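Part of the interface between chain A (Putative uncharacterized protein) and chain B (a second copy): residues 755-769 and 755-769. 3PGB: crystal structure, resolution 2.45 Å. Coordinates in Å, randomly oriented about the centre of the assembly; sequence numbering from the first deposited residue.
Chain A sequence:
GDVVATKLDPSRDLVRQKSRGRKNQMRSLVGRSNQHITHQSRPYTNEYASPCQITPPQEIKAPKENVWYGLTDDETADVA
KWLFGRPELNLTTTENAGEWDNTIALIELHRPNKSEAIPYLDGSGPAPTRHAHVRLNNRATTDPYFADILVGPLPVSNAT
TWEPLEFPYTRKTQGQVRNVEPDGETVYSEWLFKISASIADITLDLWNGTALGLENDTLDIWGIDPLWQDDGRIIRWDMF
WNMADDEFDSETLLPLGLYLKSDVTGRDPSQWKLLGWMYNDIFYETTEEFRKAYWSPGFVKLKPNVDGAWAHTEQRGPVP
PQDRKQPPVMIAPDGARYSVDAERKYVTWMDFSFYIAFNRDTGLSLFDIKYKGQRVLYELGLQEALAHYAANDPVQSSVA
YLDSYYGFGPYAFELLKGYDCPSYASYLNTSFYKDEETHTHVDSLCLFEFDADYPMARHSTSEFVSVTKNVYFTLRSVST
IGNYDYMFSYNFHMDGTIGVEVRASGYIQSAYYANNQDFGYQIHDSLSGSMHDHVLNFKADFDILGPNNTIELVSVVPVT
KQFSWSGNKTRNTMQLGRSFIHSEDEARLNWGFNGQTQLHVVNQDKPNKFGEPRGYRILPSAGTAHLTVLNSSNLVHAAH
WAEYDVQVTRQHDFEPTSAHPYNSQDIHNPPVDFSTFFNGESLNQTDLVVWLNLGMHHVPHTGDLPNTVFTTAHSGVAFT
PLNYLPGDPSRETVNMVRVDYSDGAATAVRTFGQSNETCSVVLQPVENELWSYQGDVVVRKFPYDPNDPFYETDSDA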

ATOM      1  N   SER A 755      27.790   8.300   9.458  1.00 26.26           N
ATOM      2  CA  SER A 755      28.883   7.367   9.671  1.00 26.89           C
ATOM      3  C   SER A 755      29.731   7.211   8.408  1.00 27.29           C
ATOM      4  O   SER A 755      29.183   7.059   7.313  1.00 27.09           O
ATOM      5  CB  SER A 755      28.309   6.008  10.081  1.00 26.98           C
ATOM      6  OG  SER A 755      29.311   5.155  10.598  1.00 27.54           O
ATOM      7  N   ASN A 756      31.056   7.272   8.563  1.00 27.93           N
ATOM      8  CA  ASN A 756      32.001   6.922   7.488  1.00 28.46           C
ATOM      9  C   ASN A 756      32.774   5.676   7.899  1.00 28.68           C
ATOM     10  O   ASN A 756      33.942   5.487   7.543  1.00 28.72           O
ATOM     11  CB  ASN A 756      32.966   8.075   7.186  1.00 28.65           C
ATOM     12  CG  ASN A 756      33.675   7.912   5.838  1.00 29.48           C
ATOM     13  OD1 ASN A 756      34.907   7.868   5.765  1.00 30.95           O
ATOM     14  ND2 ASN A 756      32.895   7.817   4.768  1.00 30.43           N
ATOM     15  N   GLU A 757      32.087   4.819   8.641  1.00 29.02           N
ATOM     16  CA  GLU A 757      32.681   3.650   9.252  1.00 29.42           C
ATOM     17  C   GLU A 757      32.893   2.558   8.216  1.00 29.25           C
ATOM     18  O   GLU A 757      32.060   2.353   7.338  1.00 29.16           O
ATOM     19  CB  GLU A 757      31.756   3.140  10.358  1.00 29.62           C
ATOM     20  CG  GLU A 757      32.324   2.039  11.253  1.00 30.81           C
ATOM     21  CD  GLU A 757      31.278   1.491  12.224  1.00 31.75           C
ATOM     22  OE1 GLU A 757      30.069   1.645  11.936  1.00 32.24           O
ATOM     23  OE2 GLU A 757      31.661   0.911  13.266  1.00 31.85           O
ATOM     24  N   THR A 758      34.036   1.890   8.317  1.00 29.23           N
ATOM     25  CA  THR A 758      34.284   0.640   7.627  1.00 29.20           C
ATOM     26  C   THR A 758      34.398  -0.417   8.717  1.00 29.13           C
ATOM     27  O   THR A 758      35.229  -0.289   9.617  1.00 29.18           O
ATOM     28  CB  THR A 758      35.590   0.695   6.809  1.00 29.32           C
ATOM     29  OG1 THR A 758      35.480   1.706   5.798  1.00 29.26           O
ATOM     30  CG2 THR A 758      35.887  -0.655   6.149  1.00 29.25           C
ATOM     31  N   CYS A 759      33.545  -1.434   8.661  1.00 28.95           N
ATOM     32  CA  CYS A 759      33.565  -2.510   9.656  1.00 28.87           C
ATOM     33  C   CYS A 759      33.127  -3.817   9.024  1.00 28.58           C
ATOM     34  O   CYS A 759      32.677  -3.828   7.887  1.00 28.56           O
ATOM     35  CB  CYS A 759      32.677  -2.167  10.864  1.00 28.93           C
ATOM     36  SG  CYS A 759      30.899  -2.012  10.521  1.00 28.97           S
ATOM     37  N   SER A 760      33.257  -4.911   9.769  1.00 28.40           N
ATOM     38  CA  SER A 760      32.962  -6.243   9.252  1.00 28.30           C
ATOM     39  C   SER A 760      31.955  -6.983  10.120  1.00 28.12           C
ATOM     40  O   SER A 760      31.872  -6.751  11.321  1.00 28.14           O
ATOM     41  CB  SER A 760      34.247  -7.066   9.167  1.00 28.44           C
ATOM     42  OG  SER A 760      34.842  -7.214  10.444  1.00 28.21           O
ATOM     43  N   VAL A 761      31.196  -7.881   9.506  1.00 27.86           N
ATOM     44  CA  VAL A 761      30.259  -8.713  10.250  1.00 27.77           C
ATOM     45  C   VAL A 761      30.422 -10.156   9.823  1.00 27.62           C
ATOM     46  O   VAL A 761      30.665 -10.435   8.655  1.00 27.65           O
ATOM     47  CB  VAL A 761      28.780  -8.285  10.029  1.00 27.61           C
ATOM     48  CG1 VAL A 761      28.562  -6.870  10.505  1.00 27.47           C
ATOM     49  CG2 VAL A 761      28.391  -8.413   8.574  1.00 27.67           C
ATOM     50  N   VAL A 762      30.306 -11.067  10.780  1.00 27.67           N
ATOM     51  CA  VAL A 762      30.214 -12.480  10.465  1.00 27.71           C
ATOM     52  C   VAL A 762      28.738 -12.842  10.449  1.00 27.77           C
ATOM     53  O   VAL A 762      28.024 -12.588  11.420  1.00 27.54           O
ATOM     54  CB  VAL A 762      30.981 -13.342  11.475  1.00 27.71           C
ATOM     55  CG1 VAL A 762      30.707 -14.827  11.230  1.00 27.44           C
ATOM     56  CG2 VAL A 762      32.473 -13.041  11.379  1.00 27.60           C
ATOM     57  N   LEU A 763      28.293 -13.409   9.328  1.00 28.00           N
ATOM     58  CA  LEU A 763      26.897 -13.794   9.132  1.00 28.35           C
ATOM     59  C   LEU A 763      26.713 -15.266   9.411  1.00 28.51           C
ATOM     60  O   LEU A 763      27.133 -16.100   8.619  1.00 28.31           O
ATOM     61  CB  LEU A 763      26.453 -13.523   7.695  1.00 28.36           C
ATOM     62  CG  LEU A 763      26.299 -12.071   7.276  1.00 28.70           C
ATOM     63  CD1 LEU A 763      25.964 -12.019   5.802  1.00 29.42           C
ATOM     64  CD2 LEU A 763      25.222 -11.379   8.106  1.00 29.37           C
ATOM     65  N   GLN A 764      26.090 -15.580  10.541  1.00 28.98           N
ATOM     66  CA  GLN A 764      25.700 -16.952  10.842  1.00 29.43           C
ATOM     67  C   GLN A 764      24.329 -17.219  10.227  1.00 29.40           C
ATOM     68  O   GLN A 764      23.562 -16.285   9.994  1.00 29.32           O
ATOM     69  CB  GLN A 764      25.664 -17.201  12.360  1.00 29.68           C
ATOM     70  CG  GLN A 764      26.946 -17.834  12.949  1.00 30.83           C
ATOM     71  CD  GLN A 764      27.849 -16.843  13.682  1.00 32.39           C
ATOM     72  OE1 GLN A 764      29.048 -16.764  13.407  1.00 33.84           O
ATOM     73  NE2 GLN A 764      27.282 -16.098  14.630  1.00 32.36           N
ATOM     74  N   PRO A 765      24.020 -18.492   9.939  1.00 29.53           N
ATOM     75  CA  PRO A 765      22.666 -18.826   9.509  1.00 29.64           C
ATOM     76  C   PRO A 765      21.677 -18.616  10.653  1.00 29.87           C
ATOM     77  O   PRO A 765      21.912 -19.107  11.766  1.00 29.74           O
ATOM     78  CB  PRO A 765      22.767 -20.312   9.146  1.00 29.64           C
ATOM     79  CG  PRO A 765      23.917 -20.826   9.927  1.00 29.48           C
ATOM     80  CD  PRO A 765      24.886 -19.684  10.002  1.00 29.62           C
ATOM     81  N   VAL A 766      20.582 -17.904  10.388  1.00 29.93           N
ATOM     82  CA  VAL A 766      19.656 -17.540  11.461  1.00 30.08           C
ATOM     83  C   VAL A 766      18.977 -18.784  12.034  1.00 29.91           C
ATOM     84  O   VAL A 766      18.548 -18.781  13.187  1.00 29.79           O
ATOM     85  CB  VAL A 766      18.558 -16.517  11.032  1.00 30.24           C
ATOM     86  CG1 VAL A 766      18.236 -15.582  12.210  1.00 30.43           C
ATOM     87  CG2 VAL A 766      18.977 -15.696   9.819  1.00 30.64           C
ATOM     88  N   GLU A 767      18.894 -19.841  11.231  1.00 29.96           N
ATOM     89  CA  GLU A 767      18.279 -21.102  11.654  1.00 30.04           C
ATOM     90  C   GLU A 767      18.887 -21.688  12.933  1.00 30.10           C
ATOM     91  O   GLU A 767      18.193 -22.372  13.683  1.00 30.21           O
ATOM     92  CB  GLU A 767      18.365 -22.134  10.525  1.00 30.15           C
ATOM     93  N   ASN A 768      20.173 -21.436  13.174  1.00 30.17           N
ATOM     94  CA  ASN A 768      20.818 -21.827  14.435  1.00 30.19           C
ATOM     95  C   ASN A 768      20.023 -21.388  15.668  1.00 30.27           C
ATOM     96  O   ASN A 768      19.785 -22.195  16.570  1.00 30.31           O
ATOM     97  CB  ASN A 768      22.232 -21.241  14.532  1.00 30.24           C
ATOM     98  CG  ASN A 768      23.224 -21.930  13.612  1.00 30.17           C
ATOM     99  OD1 ASN A 768      22.961 -23.010  13.084  1.00 29.81           O
ATOM    100  ND2 ASN A 768      24.380 -21.303  13.425  1.00 29.95           N
ATOM    101  N   GLU A 769      19.618 -20.115  15.697  1.00 30.33           N
ATOM    102  CA  GLU A 769      18.839 -19.555  16.815  1.00 30.39           C
ATOM    103  C   GLU A 769      17.477 -20.209  16.977  1.00 30.15           C
ATOM    104  O   GLU A 769      16.925 -20.219  18.073  1.00 30.38           O
ATOM    105  CB  GLU A 769      18.650 -18.034  16.673  1.00 30.54           C
ATOM    106  CG  GLU A 769      19.570 -17.200  17.558  1.00 31.53           C
ATOM    107  CD  GLU A 769      19.247 -17.344  19.047  1.00 32.97           C
ATOM    108  OE1 GLU A 769      18.215 -16.793  19.498  1.00 33.49           O
ATOM    109  OE2 GLU A 769      20.033 -18.003  19.768  1.00 33.49           O
TER
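Chain B (755-769) SNETCSVVLQPVENE

Chain B meets chain A as an antiparallel β-strand, and an exact two-fold axis makes each contact on one half of the seam recur on the other. Residues 759-763 are extended in both copies, with phi between about -96° and -149° and psi from 107° to 172°. The two strand axes approach to 4.6 Å and their N-to-C directions make an angle of 160°, so the pairing departs from ideal antiparallel by a modest twist. The register is centred on Val A761 facing its own copy, Val B761, so in the pairs from 758 to 764 the two residue numbers add up to 1522.

Along chain A, the approach begins in loop. Asn A756 starts sideways, yet its end comes nearer, and with chi1 in t it brings ND2 to 3.5 Å from CG of Pro B765, a packing contact. The CA-to-CB bond of Glu A757 points away from the partner, but its backbone stays close: its O lies 3.5 Å from CD of Pro B765. Thr A758 also packs on Pro B765 from its m rotamer, with OG1 3.4 Å from CD of Pro B765 and CG2 3.9 Å from CG1 of Val B762. Its CA also makes a CA-H...O contact of 3.3 Å with O of Leu B763.

At Cys A759 the hydrogen-bonded ladder starts. Its N donates to O of Leu B763 at 3.3 Å, and its O accepts from N of Leu B763 at 2.7 Å, the shorter and straighter of the two bonds. The side chain is buried and bonded covalently to a group elsewhere in the structure. Ser A760 and Val B762 form a non-hydrogen-bonded pair with CA atoms about 4.4 Å apart, and CA of Ser A760 lies 3.2 Å from O of Val B761 in another CA-H...O contact.

Val A761 is the centre. Its N donates to O of Val B761 and its O accepts from N of Val B761, both at 3.1 Å, as symmetry requires. Both side chains are in m, and the two CG2 atoms touch at 3.3 Å, a very tight apolar contact where the residue meets itself. The flanking pairs of Cys and Leu point to this same face, whereas Ser A760 and Val A762 point to the other.

Val A762 then repeats the serine pairing in reverse, its CG2 4.3 Å from CB of Ser B760. Leu A763 closes the ladder: N to O of Cys B759 is 2.7 Å, and O receives N of Cys B759 at 3.3 Å. The CA-to-CB bond of Gln A764 points away, though its OE1 lies 4.1 Å from CG2 of Thr B758. Pro A765, its CA-to-CB bond pointing toward chain B, lies just past the ladder; its ring nitrogen has no hydrogen to donate, and the ring packs instead, CG 3.5 Å from ND2 of Asn B756 and CD 3.4 Å from OG1 of Thr B758. The rule is compact: six main-chain hydrogen bonds set the register, a self-paired valine marks the axis, and a proline packs at each end.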

ATOM      1  N   SER B 755      20.686 -22.305   2.273  1.00 26.26           N
ATOM      2  CA  SER B 755      22.070 -22.088   2.660  1.00 26.89           C
ATOM      3  C   SER B 755      22.251 -22.228   4.171  1.00 27.29           C
ATOM      4  O   SER B 755      21.452 -21.688   4.940  1.00 27.09           O
ATOM      5  CB  SER B 755      22.500 -20.687   2.215  1.00 26.98           C
ATOM      6  OG  SER B 755      23.903 -20.529   2.279  1.00 27.54           O
ATOM      7  N   ASN B 756      23.281 -22.971   4.586  1.00 27.93           N
ATOM      8  CA  ASN B 756      23.712 -23.018   5.994  1.00 28.46           C
ATOM      9  C   ASN B 756      25.098 -22.396   6.106  1.00 28.68           C
ATOM     10  O   ASN B 756      25.920 -22.781   6.943  1.00 28.72           O
ATOM     11  CB  ASN B 756      23.726 -24.454   6.533  1.00 28.65           C
ATOM     12  CG  ASN B 756      23.770 -24.509   8.063  1.00 29.48           C
ATOM     13  OD1 ASN B 756      24.687 -25.085   8.656  1.00 30.95           O
ATOM     14  ND2 ASN B 756      22.779 -23.901   8.705  1.00 30.43           N
ATOM     15  N   GLU B 757      25.329 -21.407   5.253  1.00 29.02           N
ATOM     16  CA  GLU B 757      26.627 -20.784   5.100  1.00 29.42           C
ATOM     17  C   GLU B 757      26.899 -19.833   6.254  1.00 29.25           C
ATOM     18  O   GLU B 757      26.005 -19.128   6.714  1.00 29.16           O
ATOM     19  CB  GLU B 757      26.658 -20.016   3.778  1.00 29.62           C
ATOM     20  CG  GLU B 757      28.021 -19.473   3.350  1.00 30.81           C
ATOM     21  CD  GLU B 757      27.924 -18.595   2.103  1.00 31.75           C
ATOM     22  OE1 GLU B 757      26.816 -18.079   1.830  1.00 32.24           O
ATOM     23  OE2 GLU B 757      28.947 -18.421   1.401  1.00 31.85           O
ATOM     24  N   THR B 758      28.139 -19.853   6.729  1.00 29.23           N
ATOM     25  CA  THR B 758      28.665 -18.826   7.607  1.00 29.20           C
ATOM     26  C   THR B 758      29.747 -18.115   6.806  1.00 29.13           C
ATOM     27  O   THR B 758      30.689 -18.755   6.335  1.00 29.18           O
ATOM     28  CB  THR B 758      29.271 -19.434   8.887  1.00 29.32           C
ATOM     29  OG1 THR B 758      28.249 -20.117   9.624  1.00 29.26           O
ATOM     30  CG2 THR B 758      29.898 -18.351   9.770  1.00 29.25           C
ATOM     31  N   CYS B 759      29.598 -16.808   6.619  1.00 28.95           N
ATOM     32  CA  CYS B 759      30.579 -16.022   5.867  1.00 28.87           C
ATOM     33  C   CYS B 759      30.643 -14.607   6.408  1.00 28.58           C
ATOM     34  O   CYS B 759      29.828 -14.230   7.239  1.00 28.56           O
ATOM     35  CB  CYS B 759      30.249 -16.013   4.364  1.00 28.93           C
ATOM     36  SG  CYS B 759      28.690 -15.204   3.899  1.00 28.97           S
ATOM     37  N   SER B 760      31.610 -13.830   5.928  1.00 28.40           N
ATOM     38  CA  SER B 760      31.843 -12.479   6.431  1.00 28.30           C
ATOM     39  C   SER B 760      31.829 -11.445   5.315  1.00 28.12           C
ATOM     40  O   SER B 760      32.158 -11.748   4.174  1.00 28.14           O
ATOM     41  CB  SER B 760      33.189 -12.417   7.152  1.00 28.44           C
ATOM     42  OG  SER B 760      34.252 -12.748   6.276  1.00 28.21           O
ATOM     43  N   VAL B 761      31.452 -10.219   5.655  1.00 27.86           N
ATOM     44  CA  VAL B 761      31.485  -9.125   4.692  1.00 27.77           C
ATOM     45  C   VAL B 761      32.157  -7.924   5.320  1.00 27.62           C
ATOM     46  O   VAL B 761      31.985  -7.665   6.506  1.00 27.65           O
ATOM     47  CB  VAL B 761      30.064  -8.716   4.211  1.00 27.61           C
ATOM     48  CG1 VAL B 761      29.386  -9.871   3.518  1.00 27.47           C
ATOM     49  CG2 VAL B 761      29.220  -8.231   5.367  1.00 27.67           C
ATOM     50  N   VAL B 762      32.936  -7.204   4.524  1.00 27.67           N
ATOM     51  CA  VAL B 762      33.449  -5.913   4.941  1.00 27.71           C
ATOM     52  C   VAL B 762      32.516  -4.855   4.374  1.00 27.77           C
ATOM     53  O   VAL B 762      32.262  -4.830   3.169  1.00 27.54           O
ATOM     54  CB  VAL B 762      34.889  -5.688   4.465  1.00 27.71           C
ATOM     55  CG1 VAL B 762      35.331  -4.252   4.751  1.00 27.44           C
ATOM     56  CG2 VAL B 762      35.816  -6.689   5.147  1.00 27.60           C
ATOM     57  N   LEU B 763      31.993  -4.008   5.261  1.00 28.00           N
ATOM     58  CA  LEU B 763      31.056  -2.949   4.892  1.00 28.35           C
ATOM     59  C   LEU B 763      31.781  -1.633   4.744  1.00 28.51           C
ATOM     60  O   LEU B 763      32.183  -1.036   5.735  1.00 28.31           O
ATOM     61  CB  LEU B 763      29.977  -2.780   5.961  1.00 28.36           C
ATOM     62  CG  LEU B 763      28.948  -3.891   6.093  1.00 28.70           C
ATOM     63  CD1 LEU B 763      28.046  -3.584   7.268  1.00 29.42           C
ATOM     64  CD2 LEU B 763      28.141  -4.037   4.808  1.00 29.37           C
ATOM     65  N   GLN B 764      31.951  -1.188   3.504  1.00 28.98           N
ATOM     66  CA  GLN B 764      32.479   0.143   3.237  1.00 29.43           C
ATOM     67  C   GLN B 764      31.324   1.140   3.241  1.00 29.40           C
ATOM     68  O   GLN B 764      30.176   0.760   3.011  1.00 29.32           O
ATOM     69  CB  GLN B 764      33.221   0.189   1.890  1.00 29.68           C
ATOM     70  CG  GLN B 764      34.755   0.008   1.982  1.00 30.83           C
ATOM     71  CD  GLN B 764      35.243  -1.385   1.586  1.00 32.39           C
ATOM     72  OE1 GLN B 764      35.987  -2.025   2.331  1.00 33.84           O
ATOM     73  NE2 GLN B 764      34.841  -1.850   0.404  1.00 32.36           N
ATOM     74  N   PRO B 765      31.614   2.419   3.525  1.00 29.53           N
ATOM     75  CA  PRO B 765      30.584   3.441   3.377  1.00 29.64           C
ATOM     76  C   PRO B 765      30.218   3.623   1.906  1.00 29.87           C
ATOM     77  O   PRO B 765      31.115   3.787   1.067  1.00 29.74           O
ATOM     78  CB  PRO B 765      31.258   4.704   3.928  1.00 29.64           C
ATOM     79  CG  PRO B 765      32.713   4.466   3.777  1.00 29.48           C
ATOM     80  CD  PRO B 765      32.894   2.991   3.981  1.00 29.62           C
ATOM     81  N   VAL B 766      28.923   3.601   1.592  1.00 29.93           N
ATOM     82  CA  VAL B 766      28.498   3.628   0.192  1.00 30.08           C
ATOM     83  C   VAL B 766      28.861   4.963  -0.458  1.00 29.91           C
ATOM     84  O   VAL B 766      29.026   5.037  -1.674  1.00 29.79           O
ATOM     85  CB  VAL B 766      26.974   3.363  -0.014  1.00 30.24           C
ATOM     86  CG1 VAL B 766      26.758   2.582  -1.321  1.00 30.43           C
ATOM     87  CG2 VAL B 766      26.359   2.598   1.152  1.00 30.64           C
ATOM     88  N   GLU B 767      28.993   6.007   0.357  1.00 29.96           N
ATOM     89  CA  GLU B 767      29.348   7.342  -0.128  1.00 30.04           C
ATOM     90  C   GLU B 767      30.643   7.378  -0.947  1.00 30.10           C
ATOM     91  O   GLU B 767      30.786   8.221  -1.831  1.00 30.21           O
ATOM     92  CB  GLU B 767      29.456   8.318   1.047  1.00 30.15           C
ATOM     93  N   ASN B 768      31.584   6.483  -0.649  1.00 30.17           N
ATOM     94  CA  ASN B 768      32.801   6.336  -1.460  1.00 30.19           C
ATOM     95  C   ASN B 768      32.504   6.212  -2.957  1.00 30.27           C
ATOM     96  O   ASN B 768      33.115   6.911  -3.769  1.00 30.31           O
ATOM     97  CB  ASN B 768      33.608   5.108  -1.019  1.00 30.24           C
ATOM     98  CG  ASN B 768      34.312   5.307   0.311  1.00 30.17           C
ATOM     99  OD1 ASN B 768      34.438   6.427   0.806  1.00 29.81           O
ATOM    100  ND2 ASN B 768      34.784   4.210   0.893  1.00 29.95           N
ATOM    101  N   GLU B 769      31.568   5.327  -3.310  1.00 30.33           N
ATOM    102  CA  GLU B 769      31.173   5.106  -4.713  1.00 30.39           C
ATOM    103  C   GLU B 769      30.550   6.334  -5.355  1.00 30.15           C
ATOM    104  O   GLU B 769      30.604   6.487  -6.571  1.00 30.38           O
ATOM    105  CB  GLU B 769      30.202   3.920  -4.851  1.00 30.54           C
ATOM    106  CG  GLU B 769      30.846   2.634  -5.358  1.00 31.53           C
ATOM    107  CD  GLU B 769      31.307   2.738  -6.813  1.00 32.97           C
ATOM    108  OE1 GLU B 769      30.444   2.735  -7.723  1.00 33.49           O
ATOM    109  OE2 GLU B 769      32.536   2.815  -7.046  1.00 33.49           O
TER